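Local coordinates for protein diaminopimelate decarboxylase (Helicobacter pylori, PDB 2QGH) that catalyses the pyridoxal-phosphate-dependent decarboxylation of meso-diaminopimelate to L-lysine, the last step of lysine biosynthesis, at residues A[200-205]-A[238-243]; A[125-130]-A[151-156]; A[222-227]-A[267-272]. All coordinates share one frame; numbering follows the deposited sequence.

All three contacts belong to the pyridoxal-phosphate-binding barrel domain: contacts 1 and 2 pair strands of its eight-stranded parallel wall, and contact 3 lies among the helices around it. Along the chain, contact 2 (strands 127-130 and 150-155) closes before contact 1 opens; contact 1 (strands 197-203 and 239-241) alternates with contact 3, whose helix 213-232 joins the two strands of contact 1. Contacts 1 and 2 have centres about 8 Å apart and are linked through the neighbouring strands 150-155 and 197-203. Contact 3 has its centre about 11 Å from that of contact 1 and about 18 Å from that of contact 2. Together they run from the cofactor end of the barrel to its outer layer of helices.

Contact 1: residues A[200-205]-A[238-243]; sequences VSVHFH and RFFDVG. With PLP (pyridoxal-5'-phosphate), chain B.
Parallel pairing of two adjacent barrel strands sets Ser201 beside Phe239, Val202 beside Phe240 and His203 beside Asp241, joining strand 197-203 to strand 239-241. Val200 O takes two backbone donors, Arg238 N at 2.8 Å and Phe239 N at 3.1 Å. Farther along, Asp241 N reaches Val202 O at 3.0 Å, and Phe204 N bonds to Asp241 O. Inside the barrel, His203 and Asp241 run side by side with ring and carboxylate planes 69° apart; His203 CD2 lies 3.3 Å from Asp241 CG, OD2 sits at the ring edge, and His203 NE2 bonds to Glu279. Asp241 OD1 accepts from Gly243 N at 2.9 Å, an Asx turn that ties the carboxylate to the backbone leaving the strand. On the outer side, a chi1 of 74° lays the Phe204 ring against Val242, whose CA makes a CH-pi contact 4.0 Å from the ring centroid, while Phe240 CE2 meets the ring edge. His205 turns one ring face to the cofactor, its NE2 3.3 Å from PLP C4A; His205 ND1 is hydrogen-bonded to Gly244 N. Helix 213-232 connects the two strands in a beta-alpha-beta crossover, and the ends carrying His205 and Gly243 border the cofactor site of an alanine racemase-like TIM barrel.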
loop_
_atom_site.group_PDB
_atom_site.type_symbol
_atom_site.label_atom_id
_atom_site.label_comp_id
_atom_site.label_asym_id
_atom_site.label_seq_id
_atom_site.Cartn_x
_atom_site.Cartn_y
_atom_site.Cartn_z
ATOM N N VAL A 200 -34.146 1.338 -9.333
ATOM C CA VAL A 200 -34.837 0.503 -8.361
ATOM C C VAL A 200 -34.333 0.676 -6.934
ATOM O O VAL A 200 -34.853 0.063 -6.004
ATOM C CB VAL A 200 -34.720 -0.994 -8.754
ATOM C CG1 VAL A 200 -35.276 -1.201 -10.145
ATOM C CG2 VAL A 200 -33.262 -1.455 -8.703
ATOM N N SER A 201 -33.347 1.536 -6.741
ATOM C CA SER A 201 -32.807 1.678 -5.412
ATOM C C SER A 201 -32.176 3.026 -5.113
ATOM O O SER A 201 -31.737 3.726 -6.024
ATOM C CB SER A 201 -31.771 0.573 -5.203
ATOM O OG SER A 201 -30.966 0.822 -4.070
ATOM N N VAL A 202 -32.164 3.397 -3.833
ATOM C CA VAL A 202 -31.516 4.631 -3.397
ATOM C C VAL A 202 -30.401 4.093 -2.531
ATOM O O VAL A 202 -30.570 3.056 -1.884
ATOM C CB VAL A 202 -32.375 5.523 -2.470
ATOM C CG1 VAL A 202 -32.313 6.945 -2.958
ATOM C CG2 VAL A 202 -33.793 5.022 -2.386
ATOM N N HIS A 203 -29.276 4.788 -2.491
ATOM C CA HIS A 203 -28.163 4.310 -1.685
ATOM C C HIS A 203 -27.345 5.434 -1.053
ATOM O O HIS A 203 -27.342 6.564 -1.538
ATOM C CB HIS A 203 -27.283 3.408 -2.567
ATOM C CG HIS A 203 -25.933 3.108 -1.993
ATOM N ND1 HIS A 203 -24.920 4.042 -1.944
ATOM C CD2 HIS A 203 -25.422 1.971 -1.462
ATOM C CE1 HIS A 203 -23.844 3.495 -1.409
ATOM N NE2 HIS A 203 -24.122 2.240 -1.107
ATOM N N PHE A 204 -26.678 5.123 0.054
ATOM C CA PHE A 204 -25.807 6.089 0.708
ATOM C C PHE A 204 -24.791 5.377 1.590
ATOM O O PHE A 204 -25.061 4.304 2.142
ATOM C CB PHE A 204 -26.600 7.107 1.541
ATOM C CG PHE A 204 -27.159 6.556 2.833
ATOM C CD1 PHE A 204 -28.501 6.193 2.930
ATOM C CD2 PHE A 204 -26.349 6.431 3.964
ATOM C CE1 PHE A 204 -29.024 5.720 4.130
ATOM C CE2 PHE A 204 -26.866 5.959 5.160
ATOM C CZ PHE A 204 -28.212 5.602 5.245
ATOM N N HIS A 205 -23.611 5.971 1.693
ATOM C CA HIS A 205 -22.542 5.436 2.525
ATOM C C HIS A 205 -21.734 6.640 2.987
ATOM O O HIS A 205 -20.985 7.221 2.202
ATOM C CB HIS A 205 -21.652 4.484 1.729
ATOM C CG HIS A 205 -20.563 3.878 2.553
ATOM N ND1 HIS A 205 -20.792 2.858 3.450
ATOM C CD2 HIS A 205 -19.260 4.219 2.696
ATOM C CE1 HIS A 205 -19.680 2.597 4.112
ATOM N NE2 HIS A 205 -18.734 3.408 3.673
ATOM N N ARG A 238 -37.437 -0.274 -4.892
ATOM C CA ARG A 238 -37.658 -1.573 -4.269
ATOM C C ARG A 238 -36.633 -1.822 -3.165
ATOM O O ARG A 238 -36.845 -2.671 -2.301
ATOM C CB ARG A 238 -37.562 -2.685 -5.327
ATOM C CG ARG A 238 -38.697 -2.660 -6.376
ATOM C CD ARG A 238 -39.859 -3.590 -5.971
ATOM N NE ARG A 238 -41.131 -3.287 -6.641
ATOM C CZ ARG A 238 -42.249 -3.992 -6.463
ATOM N NH1 ARG A 238 -42.252 -5.040 -5.655
ATOM N NH2 ARG A 238 -43.371 -3.633 -7.065
ATOM N N PHE A 239 -35.535 -1.062 -3.196
ATOM C CA PHE A 239 -34.452 -1.199 -2.217
ATOM C C PHE A 239 -34.023 0.122 -1.564
ATOM O O PHE A 239 -34.116 1.198 -2.162
ATOM C CB PHE A 239 -33.207 -1.807 -2.882
ATOM C CG PHE A 239 -33.456 -3.105 -3.595
ATOM C CD1 PHE A 239 -33.488 -4.305 -2.897
ATOM C CD2 PHE A 239 -33.627 -3.130 -4.972
ATOM C CE1 PHE A 239 -33.682 -5.513 -3.564
ATOM C CE2 PHE A 239 -33.821 -4.331 -5.646
ATOM C CZ PHE A 239 -33.847 -5.527 -4.935
ATOM N N PHE A 240 -33.526 0.016 -0.339
ATOM C CA PHE A 240 -33.029 1.159 0.418
ATOM C C PHE A 240 -31.682 0.675 0.967
ATOM O O PHE A 240 -31.632 -0.144 1.894
ATOM C CB PHE A 240 -33.985 1.498 1.569
ATOM C CG PHE A 240 -33.683 2.818 2.245
ATOM C CD1 PHE A 240 -34.120 4.015 1.685
ATOM C CD2 PHE A 240 -32.958 2.857 3.437
ATOM C CE1 PHE A 240 -33.847 5.232 2.297
ATOM C CE2 PHE A 240 -32.677 4.072 4.061
ATOM C CZ PHE A 240 -33.124 5.263 3.488
ATOM N N ASP A 241 -30.593 1.175 0.394
ATOM C CA ASP A 241 -29.260 0.749 0.794
ATOM C C ASP A 241 -28.536 1.719 1.721
ATOM O O ASP A 241 -28.217 2.837 1.331
ATOM C CB ASP A 241 -28.416 0.524 -0.458
ATOM C CG ASP A 241 -27.284 -0.441 -0.228
ATOM O OD1 ASP A 241 -26.671 -0.395 0.859
ATOM O OD2 ASP A 241 -27.004 -1.241 -1.143
ATOM N N VAL A 242 -28.241 1.267 2.936
ATOM C CA VAL A 242 -27.558 2.093 3.927
ATOM C C VAL A 242 -26.032 1.947 3.925
ATOM O O VAL A 242 -25.345 2.590 4.720
ATOM C CB VAL A 242 -28.060 1.781 5.355
ATOM C CG1 VAL A 242 -29.571 1.942 5.431
ATOM C CG2 VAL A 242 -27.652 0.387 5.747
ATOM N N GLY A 243 -25.506 1.109 3.031
ATOM C CA GLY A 243 -24.068 0.900 2.968
ATOM C C GLY A 243 -23.527 0.171 4.187
ATOM O O GLY A 243 -24.258 -0.553 4.867
HETATM N N1 PLP B . -20.137 0.092 1.023
HETATM C C2 PLP B . -19.454 1.114 0.332
HETATM C C2A PLP B . -20.064 1.762 -0.849
HETATM C C3 PLP B . -18.130 1.487 0.797
HETATM O O3 PLP B . -17.407 2.469 0.148
HETATM C C4 PLP B . -17.563 0.856 1.903
HETATM C C4A PLP B . -16.335 1.505 2.439
HETATM C C5 PLP B . -18.244 -0.169 2.576
HETATM C C6 PLP B . -19.574 -0.538 2.142
HETATM C C5A PLP B . -17.679 -1.072 3.586
HETATM O O4P PLP B . -17.684 -0.421 4.836
HETATM P P PLP B . -17.154 -1.064 6.039
HETATM O O1P PLP B . -15.929 -2.023 5.916
HETATM O O2P PLP B . -18.413 -1.854 6.609
HETATM O O3P PLP B . -16.713 0.115 6.988
#

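Contact 2: residues A[125-130]-A[151-156]; sequences ILFLNV and RISIRI
Arg151 reaches back alongside the start of segment 125-130: its chain bends at chi3 (-71°), bringing NE to Leu126 O at 2.9 Å, the oxygen lying 21° out of the guanidinium plane, while NH2 makes a weak bond to Ile125 O. Its own carbonyl receives Leu128 N at 3.1 Å. At Ile152 the side chain turns to the outer face with Leu128 and Val130, and Val130 CG1 packs on Ile152 CB. Ser153 is held on several sides. Its N bonds to Leu128 O at 2.8 Å and its O accepts from Val130 N; CB lies over one face of the Phe127 ring, 3.6 Å from the centroid; OG donates to Asn129 OD1 at 3.0 Å and also bonds to Ser201. Ile154 CG1 meets Val130 CG2 at 4.0 Å. Arg155 N closes the backbone pairing on Val130 O at 3.3 Å, and its CB lies 3.5 Å from Asn129 ND2. The extended Arg155 chain carries the guanidinium beyond the contact, to a salt bridge with Glu131 and a hydrogen bond to His205 O. Helix 133-146 connects these parallel strands in a beta-alpha-beta unit, with strands 105-107 and 197-203 next on either side and helices 133-146 and 181-193 packed on the face of Leu128, Val130, Ile152 and Ile154.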
loop_
_atom_site.group_PDB
_atom_site.type_symbol
_atom_site.label_atom_id
_atom_site.label_comp_id
_atom_site.label_asym_id
_atom_site.label_seq_id
_atom_site.Cartn_x
_atom_site.Cartn_y
_atom_site.Cartn_z
ATOM N N ILE A 125 -26.218 -8.902 -12.360
ATOM C CA ILE A 125 -26.115 -8.622 -10.935
ATOM C C ILE A 125 -27.349 -7.837 -10.478
ATOM O O ILE A 125 -28.190 -7.478 -11.302
ATOM C CB ILE A 125 -24.826 -7.844 -10.617
ATOM C CG1 ILE A 125 -24.786 -6.521 -11.379
ATOM C CG2 ILE A 125 -23.635 -8.696 -10.981
ATOM C CD1 ILE A 125 -23.688 -5.588 -10.883
ATOM N N LEU A 126 -27.477 -7.572 -9.180
ATOM C CA LEU A 126 -28.669 -6.861 -8.692
ATOM C C LEU A 126 -28.819 -5.468 -9.301
ATOM O O LEU A 126 -29.850 -5.134 -9.881
ATOM C CB LEU A 126 -28.664 -6.746 -7.169
ATOM C CG LEU A 126 -29.988 -7.094 -6.467
ATOM C CD1 LEU A 126 -29.948 -6.588 -5.041
ATOM C CD2 LEU A 126 -31.161 -6.476 -7.197
ATOM N N PHE A 127 -27.800 -4.641 -9.157
ATOM C CA PHE A 127 -27.881 -3.321 -9.749
ATOM C C PHE A 127 -26.540 -2.633 -9.730
ATOM O O PHE A 127 -25.626 -3.059 -9.014
ATOM C CB PHE A 127 -28.948 -2.455 -9.040
ATOM C CG PHE A 127 -28.708 -2.223 -7.555
ATOM C CD1 PHE A 127 -27.542 -1.618 -7.097
ATOM C CD2 PHE A 127 -29.694 -2.540 -6.628
ATOM C CE1 PHE A 127 -27.367 -1.327 -5.741
ATOM C CE2 PHE A 127 -29.531 -2.254 -5.269
ATOM C CZ PHE A 127 -28.364 -1.646 -4.826
ATOM N N LEU A 128 -26.422 -1.599 -10.559
ATOM C CA LEU A 128 -25.215 -0.792 -10.627
ATOM C C LEU A 128 -25.536 0.469 -9.836
ATOM O O LEU A 128 -26.545 1.126 -10.087
ATOM C CB LEU A 128 -24.869 -0.429 -12.075
ATOM C CG LEU A 128 -23.928 -1.365 -12.844
ATOM C CD1 LEU A 128 -24.623 -2.671 -13.157
ATOM C CD2 LEU A 128 -23.490 -0.696 -14.129
ATOM N N ASN A 129 -24.689 0.789 -8.866
ATOM C CA ASN A 129 -24.894 1.966 -8.037
ATOM C C ASN A 129 -24.057 3.070 -8.647
ATOM O O ASN A 129 -22.838 3.093 -8.492
ATOM C CB ASN A 129 -24.461 1.661 -6.606
ATOM C CG ASN A 129 -24.942 2.696 -5.621
ATOM O OD1 ASN A 129 -26.088 3.142 -5.683
ATOM N ND2 ASN A 129 -24.074 3.076 -4.698
ATOM N N VAL A 130 -24.716 3.981 -9.359
ATOM C CA VAL A 130 -24.002 5.053 -10.047
ATOM C C VAL A 130 -23.687 6.259 -9.169
ATOM O O VAL A 130 -24.480 6.654 -8.312
ATOM C CB VAL A 130 -24.767 5.499 -11.316
ATOM C CG1 VAL A 130 -25.502 4.311 -11.907
ATOM C CG2 VAL A 130 -25.716 6.605 -10.997
ATOM N N ARG A 151 -30.766 -2.346 -14.327
ATOM C CA ARG A 151 -31.264 -1.988 -13.001
ATOM C C ARG A 151 -30.188 -1.129 -12.357
ATOM O O ARG A 151 -29.040 -1.541 -12.271
ATOM C CB ARG A 151 -31.490 -3.233 -12.128
ATOM C CG ARG A 151 -32.687 -4.087 -12.527
ATOM C CD ARG A 151 -33.026 -5.133 -11.461
ATOM N NE ARG A 151 -32.037 -6.203 -11.394
ATOM C CZ ARG A 151 -31.962 -7.217 -12.252
ATOM N NH1 ARG A 151 -32.830 -7.313 -13.252
ATOM N NH2 ARG A 151 -31.015 -8.133 -12.119
ATOM N N ILE A 152 -30.540 0.072 -11.921
ATOM C CA ILE A 152 -29.548 0.923 -11.286
ATOM C C ILE A 152 -30.045 1.492 -9.968
ATOM O O ILE A 152 -31.242 1.530 -9.697
ATOM C CB ILE A 152 -29.115 2.108 -12.205
ATOM C CG1 ILE A 152 -30.302 3.025 -12.486
ATOM C CG2 ILE A 152 -28.528 1.590 -13.506
ATOM C CD1 ILE A 152 -30.294 4.277 -11.660
ATOM N N SER A 153 -29.097 1.903 -9.142
ATOM C CA SER A 153 -29.380 2.519 -7.858
ATOM C C SER A 153 -28.591 3.818 -7.939
ATOM O O SER A 153 -27.643 3.911 -8.709
ATOM C CB SER A 153 -28.848 1.647 -6.717
ATOM O OG SER A 153 -28.952 2.309 -5.463
ATOM N N ILE A 154 -28.975 4.830 -7.181
ATOM C CA ILE A 154 -28.222 6.067 -7.231
ATOM C C ILE A 154 -27.753 6.426 -5.844
ATOM O O ILE A 154 -28.536 6.468 -4.905
ATOM C CB ILE A 154 -29.054 7.222 -7.848
ATOM C CG1 ILE A 154 -29.328 6.912 -9.323
ATOM C CG2 ILE A 154 -28.293 8.532 -7.747
ATOM C CD1 ILE A 154 -30.017 8.024 -10.096
ATOM N N ARG A 155 -26.454 6.665 -5.723
ATOM C CA ARG A 155 -25.851 7.021 -4.447
ATOM C C ARG A 155 -25.940 8.520 -4.214
ATOM O O ARG A 155 -25.463 9.308 -5.026
ATOM C CB ARG A 155 -24.382 6.588 -4.424
ATOM C CG ARG A 155 -23.670 6.904 -3.125
ATOM C CD ARG A 155 -22.251 6.348 -3.098
ATOM N NE ARG A 155 -21.609 6.599 -1.812
ATOM C CZ ARG A 155 -20.386 6.191 -1.480
ATOM N NH1 ARG A 155 -19.647 5.496 -2.338
ATOM N NH2 ARG A 155 -19.899 6.485 -0.279
ATOM N N ILE A 156 -26.559 8.925 -3.111
ATOM C CA ILE A 156 -26.651 10.348 -2.840
ATOM C C ILE A 156 -25.719 10.736 -1.706
ATOM O O ILE A 156 -25.485 9.966 -0.774
ATOM C CB ILE A 156 -28.099 10.808 -2.484
ATOM C CG1 ILE A 156 -28.422 10.506 -1.022
ATOM C CG2 ILE A 156 -29.111 10.132 -3.409
ATOM C CD1 ILE A 156 -28.461 9.039 -0.696
#

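Contact 3: residues A[222-227]-A[267-272]; sequences KVAKIA and NALQGL
Leu272 N donates to Leu269 O at 2.9 Å, closing a type II beta turn that brings Leu272 round to face helix 213-232. Gly271 takes the third position of this turn with a positive phi of 87°, and the chain reverses just after helix 258-268 has ended. Across the contact the packing is almost wholly apolar and rests on two alanines one helical turn apart. Leu272 does most of the reaching. With CG beside its backbone N and anti to its carbonyl carbon (chi1 -71°), and with an extended second torsion, its CD1 methyl rests against both alanines, 3.9 Å from Ala224 CB and likewise 3.9 Å from Ala227 CB. The same methyl rests 3.4 Å from Ala224 O, so it touches the helix backbone as well as its methyls. Ala224 CB also meets the residues before Gln270: it lies against Ala268 O at 3.1 Å, a tight approach of a methyl to a carbonyl oxygen, and Leu269 CD2 comes within 4.3 Å. The short alanine side chains let the turn sit close, with Ala224 CA only 5.9 Å from Leu269 CA. The interface is small, 168 Å² in all. Leu272 O bonds to Arg57 NH1, which ties the end of the turn to an earlier part of the chain. Around it, Ala268 also touches Ser220 and Gln221 of helix 213-232, Leu272 touches Ile231 of the same helix, and Leu269 leans on Phe240 of strand 239-241, which lies beneath this outer layer in the barrel wall.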
loop_
_atom_site.group_PDB
_atom_site.type_symbol
_atom_site.label_atom_id
_atom_site.label_comp_id
_atom_site.label_asym_id
_atom_site.label_seq_id
_atom_site.Cartn_x
_atom_site.Cartn_y
_atom_site.Cartn_z
ATOM N N LYS A 222 -32.854 11.617 6.064
ATOM C CA LYS A 222 -32.790 12.473 4.894
ATOM C C LYS A 222 -33.016 11.697 3.610
ATOM O O LYS A 222 -33.765 12.138 2.749
ATOM C CB LYS A 222 -31.450 13.206 4.838
ATOM C CG LYS A 222 -31.364 14.400 5.789
ATOM C CD LYS A 222 -31.604 13.995 7.244
ATOM C CE LYS A 222 -31.600 15.197 8.187
ATOM N NZ LYS A 222 -30.308 15.944 8.179
ATOM N N VAL A 223 -32.372 10.541 3.479
ATOM C CA VAL A 223 -32.525 9.731 2.273
ATOM C C VAL A 223 -33.908 9.091 2.214
ATOM O O VAL A 223 -34.438 8.846 1.133
ATOM C CB VAL A 223 -31.437 8.628 2.187
ATOM C CG1 VAL A 223 -31.633 7.788 0.925
ATOM C CG2 VAL A 223 -30.051 9.275 2.175
ATOM N N ALA A 224 -34.494 8.812 3.373
ATOM C CA ALA A 224 -35.828 8.229 3.400
ATOM C C ALA A 224 -36.796 9.297 2.892
ATOM O O ALA A 224 -37.804 8.990 2.245
ATOM C CB ALA A 224 -36.205 7.809 4.809
ATOM N N LYS A 225 -36.477 10.556 3.172
ATOM C CA LYS A 225 -37.331 11.645 2.734
ATOM C C LYS A 225 -37.263 11.780 1.218
ATOM O O LYS A 225 -38.294 11.852 0.551
ATOM C CB LYS A 225 -36.920 12.954 3.412
ATOM C CG LYS A 225 -37.829 14.129 3.091
ATOM C CD LYS A 225 -37.524 15.323 3.988
ATOM C CE LYS A 225 -38.373 16.532 3.638
ATOM N NZ LYS A 225 -38.108 17.667 4.575
ATOM N N ILE A 226 -36.053 11.804 0.669
ATOM C CA ILE A 226 -35.904 11.928 -0.776
ATOM C C ILE A 226 -36.551 10.724 -1.466
ATOM O O ILE A 226 -37.160 10.860 -2.531
ATOM C CB ILE A 226 -34.410 12.029 -1.191
ATOM C CG1 ILE A 226 -33.668 10.759 -0.790
ATOM C CG2 ILE A 226 -33.756 13.223 -0.511
ATOM C CD1 ILE A 226 -32.177 10.791 -1.096
ATOM N N ALA A 227 -36.425 9.551 -0.851
ATOM C CA ALA A 227 -37.014 8.333 -1.400
ATOM C C ALA A 227 -38.533 8.478 -1.463
ATOM O O ALA A 227 -39.143 8.206 -2.494
ATOM C CB ALA A 227 -36.646 7.134 -0.539
ATOM N N ASN A 267 -37.063 3.062 12.106
ATOM C CA ASN A 267 -37.850 4.245 12.423
ATOM C C ASN A 267 -37.668 5.303 11.346
ATOM O O ASN A 267 -38.599 6.034 11.023
ATOM C CB ASN A 267 -37.464 4.824 13.794
ATOM C CG ASN A 267 -37.806 3.888 14.947
ATOM O OD1 ASN A 267 -38.864 3.254 14.964
ATOM N ND2 ASN A 267 -36.913 3.812 15.926
ATOM N N ALA A 268 -36.471 5.376 10.777
ATOM C CA ALA A 268 -36.199 6.354 9.733
ATOM C C ALA A 268 -36.964 6.017 8.457
ATOM O O ALA A 268 -37.220 6.893 7.637
ATOM C CB ALA A 268 -34.702 6.408 9.442
ATOM N N LEU A 269 -37.328 4.746 8.302
ATOM C CA LEU A 269 -38.054 4.274 7.122
ATOM C C LEU A 269 -39.573 4.233 7.263
ATOM O O LEU A 269 -40.243 3.488 6.532
ATOM C CB LEU A 269 -37.576 2.866 6.743
ATOM C CG LEU A 269 -36.200 2.758 6.103
ATOM C CD1 LEU A 269 -35.869 1.295 5.847
ATOM C CD2 LEU A 269 -36.182 3.554 4.809
ATOM N N GLN A 270 -40.127 5.009 8.189
ATOM C CA GLN A 270 -41.570 4.994 8.384
ATOM C C GLN A 270 -42.316 5.332 7.103
ATOM O O GLN A 270 -42.068 6.360 6.475
ATOM C CB GLN A 270 -41.989 5.968 9.491
ATOM C CG GLN A 270 -43.493 5.936 9.787
ATOM C CD GLN A 270 -43.886 6.758 11.008
ATOM O OE1 GLN A 270 -43.421 6.505 12.119
ATOM N NE2 GLN A 270 -44.754 7.746 10.803
ATOM N N GLY A 271 -43.219 4.440 6.712
ATOM C CA GLY A 271 -44.010 4.658 5.520
ATOM C C GLY A 271 -43.369 4.170 4.238
ATOM O O GLY A 271 -43.962 4.305 3.168
ATOM N N LEU A 272 -42.165 3.616 4.331
ATOM C CA LEU A 272 -41.474 3.115 3.143
ATOM C C LEU A 272 -41.313 1.599 3.164
ATOM O O LEU A 272 -40.474 1.068 3.892
ATOM C CB LEU A 272 -40.091 3.761 3.003
ATOM C CG LEU A 272 -40.022 5.237 2.606
ATOM C CD1 LEU A 272 -38.561 5.693 2.560
ATOM C CD2 LEU A 272 -40.680 5.428 1.246
#